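PHD finger protein 14 (Danio rerio, PDB 7D86) reads chromatin by binding histone H3, preferably unmodified, through its PHD and pre-PHD zinc fingers, and represses PDGFRA expression. Local coordinates at residues P73-E76 with L77-S80; W93-V96 with V97-L100. All blocks are in the same frame, centred on the assembly; numbering follows the deposited sequence.

Contact 1: residues P73-E76 with L77-S80; sequences PSCE and LCPS. With ZN (zinc ion), chain C.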
# COMPACT_ATOMS: atom_id res chain seq x y z
N PRO A 73 -5.45 -4.53 -12.77
CA PRO A 73 -6.59 -4.66 -11.86
C PRO A 73 -6.93 -3.33 -11.20
O PRO A 73 -6.18 -2.36 -11.25
CB PRO A 73 -6.07 -5.67 -10.83
CG PRO A 73 -4.61 -5.35 -10.73
CD PRO A 73 -4.18 -4.92 -12.13
N SER A 74 -8.11 -3.30 -10.59
CA SER A 74 -8.48 -2.29 -9.62
C SER A 74 -8.43 -2.91 -8.23
O SER A 74 -8.61 -4.12 -8.07
CB SER A 74 -9.88 -1.73 -9.90
OG SER A 74 -9.90 -1.01 -11.12
N CYS A 75 -8.18 -2.08 -7.23
CA CYS A 75 -8.16 -2.55 -5.85
C CYS A 75 -9.57 -2.60 -5.29
O CYS A 75 -10.38 -1.70 -5.53
CB CYS A 75 -7.28 -1.64 -4.99
SG CYS A 75 -7.07 -2.23 -3.29
N GLU A 76 -9.87 -3.66 -4.54
CA GLU A 76 -11.16 -3.73 -3.86
C GLU A 76 -11.30 -2.69 -2.76
O GLU A 76 -12.42 -2.43 -2.30
CB GLU A 76 -11.37 -5.13 -3.27
CG GLU A 76 -11.47 -6.23 -4.32
CD GLU A 76 -12.62 -6.01 -5.28
OE1 GLU A 76 -13.76 -5.81 -4.80
OE2 GLU A 76 -12.39 -6.03 -6.50
N LEU A 77 -10.19 -2.08 -2.33
CA LEU A 77 -10.18 -1.29 -1.11
C LEU A 77 -9.87 0.18 -1.33
O LEU A 77 -9.90 0.94 -0.36
CB LEU A 77 -9.17 -1.87 -0.11
CG LEU A 77 -9.27 -3.35 0.25
CD1 LEU A 77 -8.08 -3.73 1.12
CD2 LEU A 77 -10.58 -3.66 0.97
N CYS A 78 -9.58 0.60 -2.56
CA CYS A 78 -9.18 1.97 -2.82
C CYS A 78 -9.32 2.24 -4.32
O CYS A 78 -9.40 1.29 -5.11
CB CYS A 78 -7.74 2.24 -2.37
SG CYS A 78 -6.52 1.70 -3.60
N PRO A 79 -9.36 3.50 -4.73
CA PRO A 79 -9.55 3.82 -6.16
C PRO A 79 -8.28 3.87 -6.99
O PRO A 79 -8.38 4.01 -8.22
CB PRO A 79 -10.22 5.20 -6.11
CG PRO A 79 -9.67 5.83 -4.88
CD PRO A 79 -9.53 4.70 -3.88
N SER A 80 -7.11 3.76 -6.38
CA SER A 80 -5.86 3.86 -7.13
C SER A 80 -5.66 2.64 -8.01
O SER A 80 -5.90 1.50 -7.60
CB SER A 80 -4.68 3.99 -6.17
OG SER A 80 -3.45 3.87 -6.88
ZN ZN C . -5.78 -0.28 -2.80
O HOH W 1 -8.42 0.63 -7.58
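Between Cys-75 and Cys-78 the backbone bends round through Glu-76 and Leu-77, with no regular helix or strand, so that both cysteines reach one zinc ion from the same loop. This is the CxxC half-site, or zinc knuckle, of the C2HC pre-PHD finger. Cys-75 SG binds the metal at 2.4 Å and Cys-78 SG at 2.3 Å. The two thiolates take different rotamers: in Cys-75 the sulfur is anti to the backbone N (chi1 -175°), whereas in Cys-78 it lies between N and the carbonyl carbon (chi1 82°), and these two settings bring both sulfurs to the same zinc ion from different points of the turn. Leu-77 N, two residues on, donates to Cys-75 SG over 3.3 Å at 158°, a fairly straight N-H...S bond that probably eases the negative charge on the thiolate. A longer, weak bond of 3.5 Å runs from Ser-80 N to Cys-78 SG. One water bridges the backbone of the turn, accepting from Cys-75 N and donating to Cys-78 O and Ser-80 O, each at 2.7 Å. Leu-77 CB packs 3.8 Å from Cys-75 SG. Beyond the loop, Cys-75 rests on Val-94 of strand 93-95 and on Phe-85 of strand 85-87, Leu-77 meets Tyr-126, and Cys-78 and Ser-80 lie against Thr-160 of helix 159-164.

Contact 2: residues W93-V96 with V97-L100; sequences WVHV and VCAL. With ZN (zinc ion), chain C.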
# COMPACT_ATOMS: atom_id res chain seq x y z
N TRP A 93 -8.55 -8.37 -6.57
CA TRP A 93 -7.22 -7.82 -6.41
C TRP A 93 -7.23 -6.71 -5.37
O TRP A 93 -8.19 -5.94 -5.27
CB TRP A 93 -6.68 -7.30 -7.75
CG TRP A 93 -6.54 -8.40 -8.75
CD1 TRP A 93 -7.50 -8.87 -9.61
CD2 TRP A 93 -5.37 -9.19 -8.99
NE1 TRP A 93 -7.00 -9.90 -10.37
CE2 TRP A 93 -5.69 -10.11 -10.01
CE3 TRP A 93 -4.09 -9.19 -8.45
CZ2 TRP A 93 -4.76 -11.03 -10.50
CZ3 TRP A 93 -3.17 -10.10 -8.93
CH2 TRP A 93 -3.51 -11.01 -9.94
N VAL A 94 -6.15 -6.64 -4.60
CA VAL A 94 -5.93 -5.55 -3.65
C VAL A 94 -4.46 -5.14 -3.70
O VAL A 94 -3.58 -5.95 -3.99
CB VAL A 94 -6.33 -5.95 -2.21
CG1 VAL A 94 -7.83 -6.17 -2.10
CG2 VAL A 94 -5.58 -7.20 -1.77
N HIS A 95 -4.20 -3.86 -3.41
CA HIS A 95 -2.82 -3.42 -3.21
C HIS A 95 -2.19 -4.17 -2.05
O HIS A 95 -2.83 -4.43 -1.02
CB HIS A 95 -2.75 -1.92 -2.92
CG HIS A 95 -3.10 -1.05 -4.07
ND1 HIS A 95 -4.27 -0.32 -4.12
CD2 HIS A 95 -2.46 -0.80 -5.24
CE1 HIS A 95 -4.33 0.34 -5.26
NE2 HIS A 95 -3.24 0.07 -5.95
N VAL A 96 -0.91 -4.51 -2.20
CA VAL A 96 -0.13 -4.96 -1.05
C VAL A 96 -0.21 -3.93 0.07
O VAL A 96 -0.41 -4.27 1.24
CB VAL A 96 1.32 -5.25 -1.46
CG1 VAL A 96 2.19 -5.40 -0.22
CG2 VAL A 96 1.40 -6.49 -2.35
N VAL A 97 -0.08 -2.65 -0.27
CA VAL A 97 -0.07 -1.63 0.78
C VAL A 97 -1.43 -1.54 1.46
O VAL A 97 -1.52 -1.39 2.68
CB VAL A 97 0.40 -0.27 0.21
CG1 VAL A 97 -0.66 0.38 -0.65
CG2 VAL A 97 0.83 0.65 1.34
N CYS A 98 -2.52 -1.68 0.70
CA CYS A 98 -3.84 -1.64 1.34
C CYS A 98 -4.01 -2.83 2.28
O CYS A 98 -4.63 -2.70 3.35
CB CYS A 98 -4.95 -1.61 0.28
SG CYS A 98 -5.08 -0.01 -0.58
N ALA A 99 -3.44 -3.97 1.92
CA ALA A 99 -3.53 -5.14 2.79
C ALA A 99 -2.76 -4.93 4.09
O ALA A 99 -3.15 -5.48 5.13
CB ALA A 99 -3.03 -6.39 2.06
N LEU A 100 -1.69 -4.14 4.06
CA LEU A 100 -0.90 -3.93 5.28
C LEU A 100 -1.60 -3.02 6.27
O LEU A 100 -1.33 -3.09 7.47
CB LEU A 100 0.46 -3.34 4.93
CG LEU A 100 1.30 -4.22 4.00
CD1 LEU A 100 2.61 -3.53 3.63
CD2 LEU A 100 1.55 -5.57 4.67
ZN ZN C . -5.78 -0.28 -2.80
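His-95 and Cys-98 grip the zinc ion together, ND1 at 2.0 Å and SG at 2.3 Å. The sulfur sits at the edge of the imidazole, near the ring plane and 3.6 Å from ND1, as expected of two ligands sharing one metal. With CG anti to the carbonyl carbon (chi1 -69°), the histidine places ND1 at the zinc; in Cys-98 the same choice at chi1 (-73°) brings SG to the metal from the first turn. Cys-75 and Cys-78 complete the site. This strand-to-helix corner supplies the HxxC half of the C2HC pre-PHD finger: strand 93-95 ends at His-95, which is the N-cap of helix 96-101, so one residue both binds metal and starts the helix. Its carbonyl O accepts from Ala-99 N over 3.0 Å, and Val-96 O accepts from Leu-100 N over 3.1 Å, two bonds of the first turn, which probably help to position Cys-98. Leu-100 CG lies 3.2 Å from Val-96 O, while Val-97 CG1 packs 3.8 Å from His-95 CB. Further out, His-95 NE2 is hydrogen-bonded to Asp-82 O, so that the ring is held at both nitrogens, which probably restricts its rotation, and Phe-85 lies against it with the ring planes about 30° apart. Val-159 of helix 159-164 touches both Val-97 and Cys-98.

How the contacts relate
Contacts 1 and 2 are the two halves of one zinc site of three cysteines and a histidine, a worked example of how a small finger is folded round its metal. They come in series along the chain: loop 73-80 first, then strand 85-87, then strand 93-95 leading into helix 96-101. Their centres are about 9 Å apart, and the zinc ion is common to both. Apart from the metal, a probable backbone hydrogen bond from Glu-76 N to Trp-93 O joins the loop to the edge of the two-stranded antiparallel sheet. Both contacts also border helix 159-164 of the second PHD finger, so the pre-PHD finger lies beside it in the PZP module, the part that binds histone H3.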